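Local atomic coordinates of HIAXHD3 (Humicola insolens, PDB entry 3ZXK), a protein that probably removes arabinofuranose side chains from xylan as a family 43 arabinofuranosidase, the enzyme in which endo-xylanase activity was sought by engineering. Residues G378-G383 and D464-F469; R475-Y480 and F496-S501. All coordinates share one frame; numbering follows the deposited sequence.

Interaction 1: G378-G383 and D464-F469; sequences GPKASG and DITPAF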
ATOM      1  N   GLY A 378      -6.332 -11.099   2.957  1.00  6.07           N
ATOM      2  CA  GLY A 378      -5.943 -12.403   3.443  1.00  6.07           C
ATOM      3  C   GLY A 378      -6.898 -12.977   4.461  1.00  6.62           C
ATOM      4  O   GLY A 378      -7.772 -12.285   4.967  1.00  7.78           O
ATOM      5  N   PRO A 379      -6.687 -14.246   4.810  1.00  7.14           N
ATOM      6  CA  PRO A 379      -5.536 -15.041   4.336  1.00  7.33           C
ATOM      7  C   PRO A 379      -5.675 -15.659   2.936  1.00  7.06           C
ATOM      8  O   PRO A 379      -4.651 -16.034   2.358  1.00  7.23           O
ATOM      9  CB  PRO A 379      -5.426 -16.148   5.397  1.00  7.86           C
ATOM     10  CG  PRO A 379      -6.839 -16.311   5.893  1.00  8.42           C
ATOM     11  CD  PRO A 379      -7.425 -14.918   5.904  1.00  8.36           C
ATOM     12  N   LYS A 380      -6.909 -15.775   2.423  1.00  7.38           N
ATOM     13  CA  LYS A 380      -7.156 -16.356   1.091  1.00  6.74           C
ATOM     14  C   LYS A 380      -8.281 -15.620   0.402  1.00  6.49           C
ATOM     15  O   LYS A 380      -9.303 -15.345   1.015  1.00  7.27           O
ATOM     16  CB  LYS A 380      -7.529 -17.846   1.174  1.00  8.34           C
ATOM     17  CG  LYS A 380      -6.608 -18.686   2.029  1.00  9.53           C
ATOM     18  CD  LYS A 380      -7.003 -20.159   1.931  1.00 12.53           C
ATOM     19  CE  LYS A 380      -6.104 -21.039   2.786  1.00 17.69           C
ATOM     20  NZ  LYS A 380      -6.521 -22.481   2.753  1.00 19.06           N
ATOM     21  N   ALA A 381      -8.096 -15.324  -0.879  1.00  5.91           N
ATOM     22  CA  ALA A 381      -9.112 -14.607  -1.650  1.00  6.60           C
ATOM     23  C   ALA A 381      -9.073 -14.980  -3.107  1.00  6.62           C
ATOM     24  O   ALA A 381      -8.006 -15.320  -3.650  1.00  6.53           O
ATOM     25  CB  ALA A 381      -8.954 -13.091  -1.517  1.00  7.13           C
ATOM     26  N   SER A 382     -10.239 -14.875  -3.728  1.00  6.75           N
ATOM     27  CA  SER A 382     -10.375 -15.123  -5.142  1.00  7.44           C
ATOM     28  C   SER A 382     -10.601 -13.782  -5.814  1.00  6.63           C
ATOM     29  O   SER A 382     -11.410 -13.004  -5.337  1.00  8.11           O
ATOM     30  CB  SER A 382     -11.586 -16.029  -5.373  1.00  9.49           C
ATOM     31  OG  SER A 382     -11.670 -16.377  -6.722  1.00 12.72           O
ATOM     32  N   GLY A 383      -9.846 -13.474  -6.878  1.00  5.59           N
ATOM     33  CA  GLY A 383     -10.098 -12.241  -7.638  1.00  5.72           C
ATOM     34  C   GLY A 383     -10.596 -12.614  -9.023  1.00  6.45           C
ATOM     35  O   GLY A 383      -9.961 -13.407  -9.733  1.00  6.62           O
ATOM     36  N   ASP A 464      -3.585 -17.874  -2.205  1.00  7.11           N
ATOM     37  CA  ASP A 464      -3.404 -18.136  -0.787  1.00  6.90           C
ATOM     38  C   ASP A 464      -2.241 -17.284  -0.305  1.00  6.76           C
ATOM     39  O   ASP A 464      -1.092 -17.472  -0.766  1.00  7.19           O
ATOM     40  CB  ASP A 464      -3.102 -19.631  -0.575  1.00  7.37           C
ATOM     41  CG  ASP A 464      -2.944 -20.002   0.905  1.00  8.45           C
ATOM     42  OD1 ASP A 464      -3.167 -19.126   1.749  1.00 10.22           O
ATOM     43  OD2 ASP A 464      -2.594 -21.154   1.223  1.00 11.41           O
ATOM     44  N   ILE A 465      -2.526 -16.319   0.564  1.00  6.32           N
ATOM     45  CA  ILE A 465      -1.480 -15.471   1.142  1.00  5.76           C
ATOM     46  C   ILE A 465      -1.293 -15.749   2.628  1.00  6.11           C
ATOM     47  O   ILE A 465      -0.764 -14.905   3.364  1.00  6.49           O
ATOM     48  CB  ILE A 465      -1.646 -13.948   0.844  1.00  5.30           C
ATOM     49  CG1 ILE A 465      -3.023 -13.398   1.271  1.00  5.09           C
ATOM     50  CG2 ILE A 465      -1.398 -13.711  -0.645  1.00  5.31           C
ATOM     51  CD1 ILE A 465      -3.099 -11.879   1.387  1.00  6.60           C
ATOM     52  N   THR A 466      -1.715 -16.924   3.083  1.00  6.38           N
ATOM     53  CA  THR A 466      -1.474 -17.288   4.489  1.00  6.38           C
ATOM     54  C   THR A 466       0.020 -17.090   4.803  1.00  6.07           C
ATOM     55  O   THR A 466       0.856 -17.571   4.046  1.00  6.19           O
ATOM     56  CB  THR A 466      -1.855 -18.763   4.744  1.00  7.43           C
ATOM     57  OG1 THR A 466      -3.228 -18.966   4.379  1.00  8.47           O
ATOM     58  CG2 THR A 466      -1.670 -19.133   6.223  1.00  7.09           C
ATOM     59  N   PRO A 467       0.370 -16.334   5.862  1.00  5.93           N
ATOM     60  CA  PRO A 467       1.776 -16.002   6.100  1.00  5.80           C
ATOM     61  C   PRO A 467       2.683 -17.237   6.132  1.00  5.93           C
ATOM     62  O   PRO A 467       2.335 -18.289   6.687  1.00  6.45           O
ATOM     63  CB  PRO A 467       1.741 -15.257   7.438  1.00  5.98           C
ATOM     64  CG  PRO A 467       0.411 -14.596   7.413  1.00  6.84           C
ATOM     65  CD  PRO A 467      -0.511 -15.603   6.792  1.00  6.57           C
ATOM     66  N   ALA A 468       3.841 -17.084   5.511  1.00  5.33           N
ATOM     67  CA  ALA A 468       4.819 -18.188   5.451  1.00  5.83           C
ATOM     68  C   ALA A 468       6.222 -17.638   5.630  1.00  6.40           C
ATOM     69  O   ALA A 468       7.192 -18.306   5.314  1.00  6.70           O
ATOM     70  CB  ALA A 468       4.687 -18.974   4.147  1.00  6.00           C
ATOM     71  N   PHE A 469       6.321 -16.429   6.187  1.00  6.87           N
ATOM     72  CA  PHE A 469       7.609 -15.759   6.300  1.00  7.23           C
ATOM     73  C   PHE A 469       8.484 -16.510   7.298  1.00  8.34           C
ATOM     74  O   PHE A 469       8.044 -16.867   8.389  1.00  8.89           O
ATOM     75  CB  PHE A 469       7.379 -14.323   6.782  1.00  7.39           C
ATOM     76  CG  PHE A 469       8.540 -13.398   6.563  1.00  7.92           C
ATOM     77  CD1 PHE A 469       9.102 -13.221   5.287  1.00  8.81           C
ATOM     78  CD2 PHE A 469       9.020 -12.644   7.615  1.00  7.96           C
ATOM     79  CE1 PHE A 469      10.148 -12.320   5.089  1.00  9.90           C
ATOM     80  CE2 PHE A 469      10.057 -11.745   7.429  1.00  9.05           C
ATOM     81  CZ  PHE A 469      10.621 -11.578   6.166  1.00  9.83           C
TER
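K380 and D464 form an antiparallel, non-hydrogen-bonded pair, and their side chains run side by side in the same direction on one face of the sheet. The K380 side chain illustrates how a lysine can lie alongside a carboxylate through its methylenes without its charge pairing closely with it. From CB, K380 CG lies anti to the carbonyl carbon (chi1 -49°), which brings it 3.5 Å from D464 OD1. CD passes the same oxygen at a looser distance, and K380 CE, on the extended chain, lies about equally near both oxygens, 3.7 Å from D464 OD1. The ammonium tip stops short of a salt bridge, with K380 NZ 4.4 Å from D464 OD2, so any attraction between the charges is probably modest.

D464 is steadied by its own segment. D464 OD1 accepts from T466 N, which comes from above the carboxylate plane and makes an Asx turn, and on its syn lone pair from T466 OG1, 2.6 Å away. These two bonds should restrain rotation of the carboxylate. The turn also presents I465 N to P379 O (2.8 Å), the hydrogen bond that joins the segments. P379 follows a cis peptide bond, and its CB packs 3.7 Å from T466 OG1. I465 CD1 touches G378 CA, in the residue before the cis peptide, at 3.5 Å.

Within the sheet, strand 380-388 runs between 457-464 and 523-533. The contact sits where 457-464 gives way to the loop leading to F469, which touches the bound arabinofuranose.

Interaction 2: R475-Y480 and F496-S501; sequences RTTTFY and FAMTNS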
ATOM      1  N   ARG A 475       3.378 -20.778  -0.518  1.00  7.45           N
ATOM      2  CA  ARG A 475       1.962 -20.903  -0.803  1.00  7.30           C
ATOM      3  C   ARG A 475       1.730 -20.996  -2.307  1.00  6.98           C
ATOM      4  O   ARG A 475       2.605 -20.678  -3.125  1.00  6.95           O
ATOM      5  CB  ARG A 475       1.222 -19.672  -0.282  1.00  7.22           C
ATOM      6  CG  ARG A 475       1.396 -19.373   1.194  1.00  7.65           C
ATOM      7  CD  ARG A 475       0.958 -20.547   2.061  1.00  8.79           C
ATOM      8  NE  ARG A 475       1.258 -20.301   3.472  1.00  8.77           N
ATOM      9  CZ  ARG A 475       1.414 -21.250   4.390  1.00 10.28           C
ATOM     10  NH1 ARG A 475       1.302 -22.538   4.064  1.00 12.72           N
ATOM     11  NH2 ARG A 475       1.711 -20.910   5.632  1.00 11.91           N
ATOM     12  N   THR A 476       0.537 -21.436  -2.680  1.00  7.03           N
ATOM     13  CA  THR A 476       0.243 -21.543  -4.101  1.00  7.87           C
ATOM     14  C   THR A 476      -1.060 -20.836  -4.478  1.00  8.22           C
ATOM     15  O   THR A 476      -1.977 -20.633  -3.649  1.00  9.10           O
ATOM     16  CB  THR A 476       0.157 -23.011  -4.565  1.00  9.09           C
ATOM     17  OG1 THR A 476      -0.904 -23.653  -3.855  1.00 12.46           O
ATOM     18  CG2 THR A 476       1.470 -23.759  -4.319  1.00 10.29           C
ATOM     19  N   THR A 477      -1.103 -20.452  -5.749  1.00  7.63           N
ATOM     20  CA  THR A 477      -2.256 -19.845  -6.395  1.00  7.05           C
ATOM     21  C   THR A 477      -2.668 -20.695  -7.584  1.00  6.78           C
ATOM     22  O   THR A 477      -1.817 -21.249  -8.304  1.00  7.32           O
ATOM     23  CB  THR A 477      -1.904 -18.424  -6.885  1.00  7.77           C
ATOM     24  OG1 THR A 477      -1.766 -17.564  -5.750  1.00  7.94           O
ATOM     25  CG2 THR A 477      -2.998 -17.854  -7.816  1.00  8.85           C
ATOM     26  N   THR A 478      -3.981 -20.798  -7.780  1.00  6.99           N
ATOM     27  CA  THR A 478      -4.545 -21.494  -8.953  1.00  6.72           C
ATOM     28  C   THR A 478      -5.369 -20.544  -9.830  1.00  5.75           C
ATOM     29  O   THR A 478      -5.837 -19.507  -9.362  1.00  6.65           O
ATOM     30  CB  THR A 478      -5.365 -22.729  -8.552  1.00  8.23           C
ATOM     31  OG1 THR A 478      -6.344 -22.383  -7.566  1.00 10.66           O
ATOM     32  CG2 THR A 478      -4.412 -23.821  -7.985  1.00  9.42           C
ATOM     33  N   PHE A 479      -5.495 -20.889 -11.113  1.00  5.44           N
ATOM     34  CA  PHE A 479      -6.117 -20.030 -12.108  1.00  4.86           C
ATOM     35  C   PHE A 479      -7.271 -20.758 -12.811  1.00  5.14           C
ATOM     36  O   PHE A 479      -7.181 -21.969 -13.076  1.00  5.21           O
ATOM     37  CB  PHE A 479      -5.075 -19.595 -13.148  1.00  4.82           C
ATOM     38  CG  PHE A 479      -3.951 -18.742 -12.583  1.00  4.70           C
ATOM     39  CD1 PHE A 479      -2.802 -19.315 -12.028  1.00  5.41           C
ATOM     40  CD2 PHE A 479      -4.043 -17.355 -12.615  1.00  4.76           C
ATOM     41  CE1 PHE A 479      -1.785 -18.528 -11.491  1.00  6.27           C
ATOM     42  CE2 PHE A 479      -3.023 -16.562 -12.100  1.00  5.69           C
ATOM     43  CZ  PHE A 479      -1.900 -17.143 -11.518  1.00  5.40           C
ATOM     44  N   TYR A 480      -8.335 -20.017 -13.117  1.00  5.47           N
ATOM     45  CA  TYR A 480      -9.541 -20.579 -13.732  1.00  5.82           C
ATOM     46  C   TYR A 480     -10.107 -19.613 -14.762  1.00  5.49           C
ATOM     47  O   TYR A 480      -9.855 -18.412 -14.687  1.00  4.87           O
ATOM     48  CB  TYR A 480     -10.626 -20.806 -12.663  1.00  6.17           C
ATOM     49  CG  TYR A 480     -10.156 -21.592 -11.466  1.00  7.40           C
ATOM     50  CD1 TYR A 480      -9.368 -20.973 -10.491  1.00  7.66           C
ATOM     51  CD2 TYR A 480     -10.477 -22.954 -11.308  1.00  9.01           C
ATOM     52  CE1 TYR A 480      -8.912 -21.655  -9.407  1.00 10.91           C
ATOM     53  CE2 TYR A 480     -10.017 -23.664 -10.202  1.00 11.38           C
ATOM     54  CZ  TYR A 480      -9.211 -22.992  -9.267  1.00 11.91           C
ATOM     55  OH  TYR A 480      -8.693 -23.599  -8.155  1.00 14.85           O
ATOM     56  N   PHE A 496       0.630 -22.424  -8.860  1.00  9.16           N
ATOM     57  CA  PHE A 496       1.811 -21.576  -8.952  1.00  8.52           C
ATOM     58  C   PHE A 496       2.348 -21.275  -7.560  1.00  8.54           C
ATOM     59  O   PHE A 496       1.616 -20.749  -6.719  1.00  9.18           O
ATOM     60  CB  PHE A 496       1.461 -20.290  -9.706  1.00  9.01           C
ATOM     61  CG  PHE A 496       2.510 -19.213  -9.610  1.00  8.45           C
ATOM     62  CD1 PHE A 496       3.678 -19.273 -10.381  1.00  9.26           C
ATOM     63  CD2 PHE A 496       2.329 -18.131  -8.755  1.00  8.76           C
ATOM     64  CE1 PHE A 496       4.627 -18.259 -10.300  1.00  8.34           C
ATOM     65  CE2 PHE A 496       3.289 -17.137  -8.654  1.00  9.32           C
ATOM     66  CZ  PHE A 496       4.430 -17.200  -9.427  1.00  9.34           C
ATOM     67  N   ALA A 497       3.621 -21.615  -7.338  1.00  7.84           N
ATOM     68  CA  ALA A 497       4.282 -21.398  -6.067  1.00  7.87           C
ATOM     69  C   ALA A 497       4.743 -19.936  -5.951  1.00  7.92           C
ATOM     70  O   ALA A 497       5.428 -19.399  -6.836  1.00  9.07           O
ATOM     71  CB  ALA A 497       5.472 -22.333  -5.918  1.00  8.20           C
ATOM     72  N   MET A 498       4.401 -19.323  -4.831  1.00  7.39           N
ATOM     73  CA  MET A 498       4.624 -17.886  -4.617  1.00  7.58           C
ATOM     74  C   MET A 498       5.855 -17.625  -3.781  1.00  6.99           C
ATOM     75  O   MET A 498       6.140 -18.367  -2.825  1.00  8.16           O
ATOM     76  CB  MET A 498       3.410 -17.279  -3.943  1.00  8.79           C
ATOM     77  CG  MET A 498       2.134 -17.529  -4.724  1.00  9.03           C
ATOM     78  SD  MET A 498       0.680 -17.553  -3.663  1.00  9.66           S
ATOM     79  CE  MET A 498       0.704 -15.833  -3.174  1.00  8.42           C
ATOM     80  N   THR A 499       6.602 -16.562  -4.107  1.00  6.78           N
ATOM     81  CA  THR A 499       7.791 -16.243  -3.298  1.00  7.53           C
ATOM     82  C   THR A 499       7.466 -15.692  -1.894  1.00  7.27           C
ATOM     83  O   THR A 499       6.490 -14.954  -1.728  1.00  6.77           O
ATOM     84  CB  THR A 499       8.751 -15.286  -4.030  1.00  7.90           C
ATOM     85  OG1 THR A 499       9.950 -15.164  -3.253  1.00  9.60           O
ATOM     86  CG2 THR A 499       8.098 -13.926  -4.256  1.00  8.16           C
ATOM     87  N   ASN A 500       8.292 -16.053  -0.897  1.00  7.18           N
ATOM     88  CA  ASN A 500       8.226 -15.449   0.455  1.00  7.91           C
ATOM     89  C   ASN A 500       9.269 -14.359   0.683  1.00  7.49           C
ATOM     90  O   ASN A 500       9.354 -13.820   1.791  1.00  8.88           O
ATOM     91  CB  ASN A 500       8.391 -16.505   1.555  1.00  8.62           C
ATOM     92  CG  ASN A 500       7.233 -17.464   1.604  1.00  9.95           C
ATOM     93  OD1 ASN A 500       6.062 -17.055   1.512  1.00  9.86           O
ATOM     94  ND2 ASN A 500       7.548 -18.762   1.712  1.00 10.41           N
ATOM     95  N   SER A 501      10.041 -14.018  -0.351  1.00  6.53           N
ATOM     96  CA  SER A 501      11.070 -13.006  -0.232  1.00  7.91           C
ATOM     97  C   SER A 501      10.457 -11.642   0.088  1.00  7.39           C
ATOM     98  O   SER A 501       9.379 -11.290  -0.421  1.00  7.70           O
ATOM     99  CB  SER A 501      11.830 -12.889  -1.541  1.00  7.90           C
ATOM    100  OG  SER A 501      12.806 -11.857  -1.464  1.00  9.93           O
TER
HETATM  101  O   HOH W   1       4.641 -18.286  -0.486  1.00  6.88           O
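R475 O meets M498 N in a 2.8 Å hydrogen bond, one of three backbone bonds that hold the two segments together. The other two join T477 and F496 in both directions: T477 N donates to F496 O, and F496 N returns a nearly straight bond to T477 O (2.8 Å, 178° at the hydrogen). Between these bonds, the non-hydrogen-bonded pair T476 and A497 adds CA-H...O contacts, the shorter from T476 CA to F496 O at 3.1 Å.

One water extends the polar network. It accepts from R475 N and donates to M498 O and N500 OD1, thereby linking the start of 475-480 to the turn that follows strand 490-497, where T499 OG1 accepts from S501 N in an ST turn.

The side-chain contacts centre on M498, which crosses T477 at about a right angle. M498 SD lies 3.2 Å from T477 OG1, a buried hydroxyl with no hydrogen-bonding partner in the model, and 4.0 Å from R475 CB. The bend at chi3 (67°) leaves CE also beside that hydroxyl. An alanine in place of M498 would probably open a gap beside T477 OG1 and R475 CB, removing the thioether that packs against both. Further along, F496 CB approaches CE1 at the edge of the F479 ring (4.1 Å), close to the ring plane.

T477, F479, F496 and M498 all reach L402 of strand 396-403, which belongs to the other large sheet. The arrangement is that of a beta hairpin, strands 476-482 and 490-497, at the margin of a concanavalin A-like beta sandwich, its apolar side chains packed between the sheets.

How the interactions relate
Following the chain from the N terminus, interaction 1 closes first: the 80 residues from 384 to 463, including strands of both large sheets, separate its segments. Interaction 2 opens shortly afterwards and closes the much shorter hairpin excursion from 481 to 495. The two loops therefore follow in series, neither nesting nor crossing. Both contacts belong to one seven-stranded sheet, in which 457-464 lies between 380-388 and 476-482. R475 couples them directly: its NE probably donates to T466 O (2.8 Å) and its NH2 to P467 O, while CB packs on D464 O. The loop heading for the sugar is thus tied to the hairpin at the sheet margin.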